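Local coordinates for protein oxidized polyvinyl alcohol hydrolase (Pseudomonas sp. VM15C, PDB 3WWC) that hydrolyses oxidized polyvinyl alcohol in the second step of polyvinyl alcohol degradation, and also the beta-diketone 4,6-nonanedione, at residues V97-V101 / F152-V157. The protein carries 1 engineered substitution. Sequence-based numbering, arbitrary orientation.
Sequences VIAPV and FFVAMV
I98 and P100 of strand 96-100 meet M156, F152 and F153 of helix 148-160 in the alpha/beta-hydrolase fold, where a helix packs on one face of the central mixed sheet. The strand order 1-2-4-3-5-6-7-8, with strand 96-100 between 46-53 and 62-68 and strand 343-346 added as a ninth at the edge, supports that fold. The axes of segments 97-100 and 152-157 approach to 9.8 Å, with 144° between their directions, so strand and helix point in roughly opposite directions.

Aliphatic and thioether packing comes first. M156 reaches along I98, the two side chains sliding past each other in opposite senses: I98 CG2 lies 3.8 Å from M156 CG and equally near SD and CE. With chi1 at -54°, I98 CG2 lies anti to the backbone N and CG1 beside it, which turns that methyl to M156. A looser touch, I98 CD1 to V157 CG2 at 4.3 Å, extends the seam one residue further along the helix.

Contacts to the aromatic rings gather on P100. The side chains of F153 and P100 cross at about a right angle, and F153 CE1 is 3.7 Å from P100 CB; the ring end comes nearer the strand than the start of the side chain suggests. The preceding residue, F152, brings CE2 to the same P100 CB at 3.8 Å.

Around this buried patch, F50 of strand 46-53 touches M156, and M68 of strand 62-68 touches both P100 and F153. The bend of M156 at chi3 (75°) sets CE against I98 CG2, while M156 SD stands 4.0 Å from P100 CB.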
ATOM      1  N   VAL A  97       7.763  -7.458  11.387  1.00  8.53           N
ATOM      2  CA  VAL A  97       7.691  -7.204   9.940  1.00  8.60           C
ATOM      3  C   VAL A  97       7.308  -8.501   9.236  1.00  8.68           C
ATOM      4  O   VAL A  97       7.940  -9.537   9.435  1.00  9.86           O
ATOM      5  CB  VAL A  97       9.049  -6.685   9.447  1.00  7.18           C
ATOM      6  CG1 VAL A  97       8.986  -6.428   7.930  1.00  9.75           C
ATOM      7  CG2 VAL A  97       9.392  -5.372  10.161  1.00  9.27           C
ATOM      8  N   ILE A  98       6.229  -8.456   8.447  1.00  7.85           N
ATOM      9  CA  ILE A  98       5.705  -9.650   7.757  1.00  7.12           C
ATOM     10  C   ILE A  98       5.557  -9.182   6.319  1.00  7.55           C
ATOM     11  O   ILE A  98       4.615  -8.445   5.979  1.00  8.02           O
ATOM     12  CB  ILE A  98       4.364 -10.055   8.359  1.00  7.23           C
ATOM     13  CG1 ILE A  98       4.477 -10.235   9.888  1.00  7.81           C
ATOM     14  CG2 ILE A  98       3.924 -11.364   7.695  1.00  9.87           C
ATOM     15  CD1 ILE A  98       3.098 -10.491  10.519  1.00 10.05           C
ATOM     16  N   ALA A  99       6.496  -9.617   5.454  1.00  8.28           N
ATOM     17  CA  ALA A  99       6.617  -9.104   4.086  1.00  7.99           C
ATOM     18  C   ALA A  99       6.236 -10.126   3.071  1.00  8.32           C
ATOM     19  O   ALA A  99       6.919 -11.148   2.922  1.00  9.24           O
ATOM     20  CB  ALA A  99       8.098  -8.709   3.871  1.00  8.02           C
ATOM     21  N   PRO A 100       5.174  -9.882   2.331  1.00  7.05           N
ATOM     22  CA  PRO A 100       4.737 -10.855   1.326  1.00  7.55           C
ATOM     23  C   PRO A 100       5.539 -10.802   0.051  1.00  8.22           C
ATOM     24  O   PRO A 100       5.985  -9.742  -0.364  1.00  8.80           O
ATOM     25  CB  PRO A 100       3.281 -10.441   1.042  1.00  7.30           C
ATOM     26  CG  PRO A 100       3.331  -8.879   1.248  1.00  8.11           C
ATOM     27  CD  PRO A 100       4.233  -8.725   2.463  1.00  7.65           C
ATOM     28  N   VAL A 101       5.718 -11.972  -0.567  1.00  8.14           N
ATOM     29  CA  VAL A 101       6.384 -12.075  -1.882  1.00  7.61           C
ATOM     30  C   VAL A 101       5.278 -11.983  -2.929  1.00  7.47           C
ATOM     31  O   VAL A 101       4.173 -12.534  -2.739  1.00  9.23           O
ATOM     32  CB  VAL A 101       7.136 -13.407  -1.970  1.00  7.29           C
ATOM     33  CG1 VAL A 101       7.768 -13.626  -3.377  1.00  8.94           C
ATOM     34  CG2 VAL A 101       8.239 -13.402  -0.898  1.00  8.76           C
ATOM     35  N   PHE A 152      -4.906 -12.893   0.943  1.00  9.39           N
ATOM     36  CA  PHE A 152      -3.727 -13.607   1.390  1.00  8.79           C
ATOM     37  C   PHE A 152      -3.094 -12.850   2.525  1.00  8.80           C
ATOM     38  O   PHE A 152      -2.683 -13.445   3.499  1.00  9.15           O
ATOM     39  CB  PHE A 152      -2.731 -13.683   0.210  1.00  8.43           C
ATOM     40  CG  PHE A 152      -1.304 -13.934   0.605  1.00  8.46           C
ATOM     41  CD1 PHE A 152      -0.943 -14.926   1.525  1.00  9.19           C
ATOM     42  CD2 PHE A 152      -0.292 -13.165   0.022  1.00 10.42           C
ATOM     43  CE1 PHE A 152       0.405 -15.137   1.851  1.00  9.15           C
ATOM     44  CE2 PHE A 152       1.060 -13.392   0.355  1.00 11.22           C
ATOM     45  CZ  PHE A 152       1.406 -14.383   1.273  1.00 10.06           C
ATOM     46  N   PHE A 153      -3.020 -11.531   2.442  1.00  8.90           N
ATOM     47  CA  PHE A 153      -2.309 -10.792   3.511  1.00  8.07           C
ATOM     48  C   PHE A 153      -3.003 -10.956   4.852  1.00  8.21           C
ATOM     49  O   PHE A 153      -2.336 -11.010   5.863  1.00  9.48           O
ATOM     50  CB  PHE A 153      -2.233  -9.280   3.189  1.00  8.14           C
ATOM     51  CG  PHE A 153      -1.570  -8.946   1.882  1.00  7.27           C
ATOM     52  CD1 PHE A 153      -0.641  -9.784   1.260  1.00  7.96           C
ATOM     53  CD2 PHE A 153      -1.928  -7.760   1.265  1.00  7.78           C
ATOM     54  CE1 PHE A 153      -0.084  -9.428   0.016  1.00  8.47           C
ATOM     55  CE2 PHE A 153      -1.390  -7.379   0.039  1.00  8.04           C
ATOM     56  CZ  PHE A 153      -0.461  -8.217  -0.596  1.00  8.35           C
ATOM     57  N   VAL A 154      -4.330 -11.021   4.846  1.00  9.81           N
ATOM     58  CA  VAL A 154      -5.070 -11.194   6.102  1.00  9.33           C
ATOM     59  C   VAL A 154      -4.747 -12.583   6.648  1.00 10.03           C
ATOM     60  O   VAL A 154      -4.427 -12.728   7.811  1.00 10.29           O
ATOM     61  CB  VAL A 154      -6.584 -11.038   5.838  1.00 10.27           C
ATOM     62  CG1 VAL A 154      -7.404 -11.409   7.112  1.00 10.56           C
ATOM     63  CG2 VAL A 154      -6.857  -9.585   5.475  1.00 10.29           C
ATOM     64  N   ALA A 155      -4.812 -13.584   5.789  1.00  9.77           N
ATOM     65  CA  ALA A 155      -4.505 -14.949   6.226  1.00 10.01           C
ATOM     66  C   ALA A 155      -3.077 -15.095   6.711  1.00 10.47           C
ATOM     67  O   ALA A 155      -2.793 -15.808   7.699  1.00 11.25           O
ATOM     68  CB  ALA A 155      -4.754 -15.925   5.098  1.00 11.68           C
ATOM     69  N   MET A 156      -2.156 -14.396   6.056  1.00  9.31           N
ATOM     70  CA  MET A 156      -0.746 -14.395   6.404  1.00  9.71           C
ATOM     71  C   MET A 156      -0.533 -13.834   7.816  1.00 10.11           C
ATOM     72  O   MET A 156       0.112 -14.455   8.665  1.00 10.34           O
ATOM     73  CB  MET A 156      -0.030 -13.557   5.350  1.00  8.92           C
ATOM     74  CG  MET A 156       1.419 -13.285   5.647  1.00  8.70           C
ATOM     75  SD  MET A 156       2.161 -12.141   4.459  1.00  9.65           S
ATOM     76  CE  MET A 156       1.448 -10.527   4.976  1.00  9.74           C
ATOM     77  N   VAL A 157      -1.124 -12.679   8.083  1.00  9.48           N
ATOM     78  CA  VAL A 157      -0.952 -12.050   9.392  1.00 10.47           C
ATOM     79  C   VAL A 157      -1.674 -12.908  10.461  1.00  9.22           C
ATOM     80  O   VAL A 157      -1.122 -13.109  11.546  1.00 11.05           O
ATOM     81  CB  VAL A 157      -1.525 -10.618   9.366  1.00  9.84           C
ATOM     82  CG1 VAL A 157      -1.547 -10.038  10.789  1.00 11.43           C
ATOM     83  CG2 VAL A 157      -0.608  -9.730   8.507  1.00 10.53           C
TER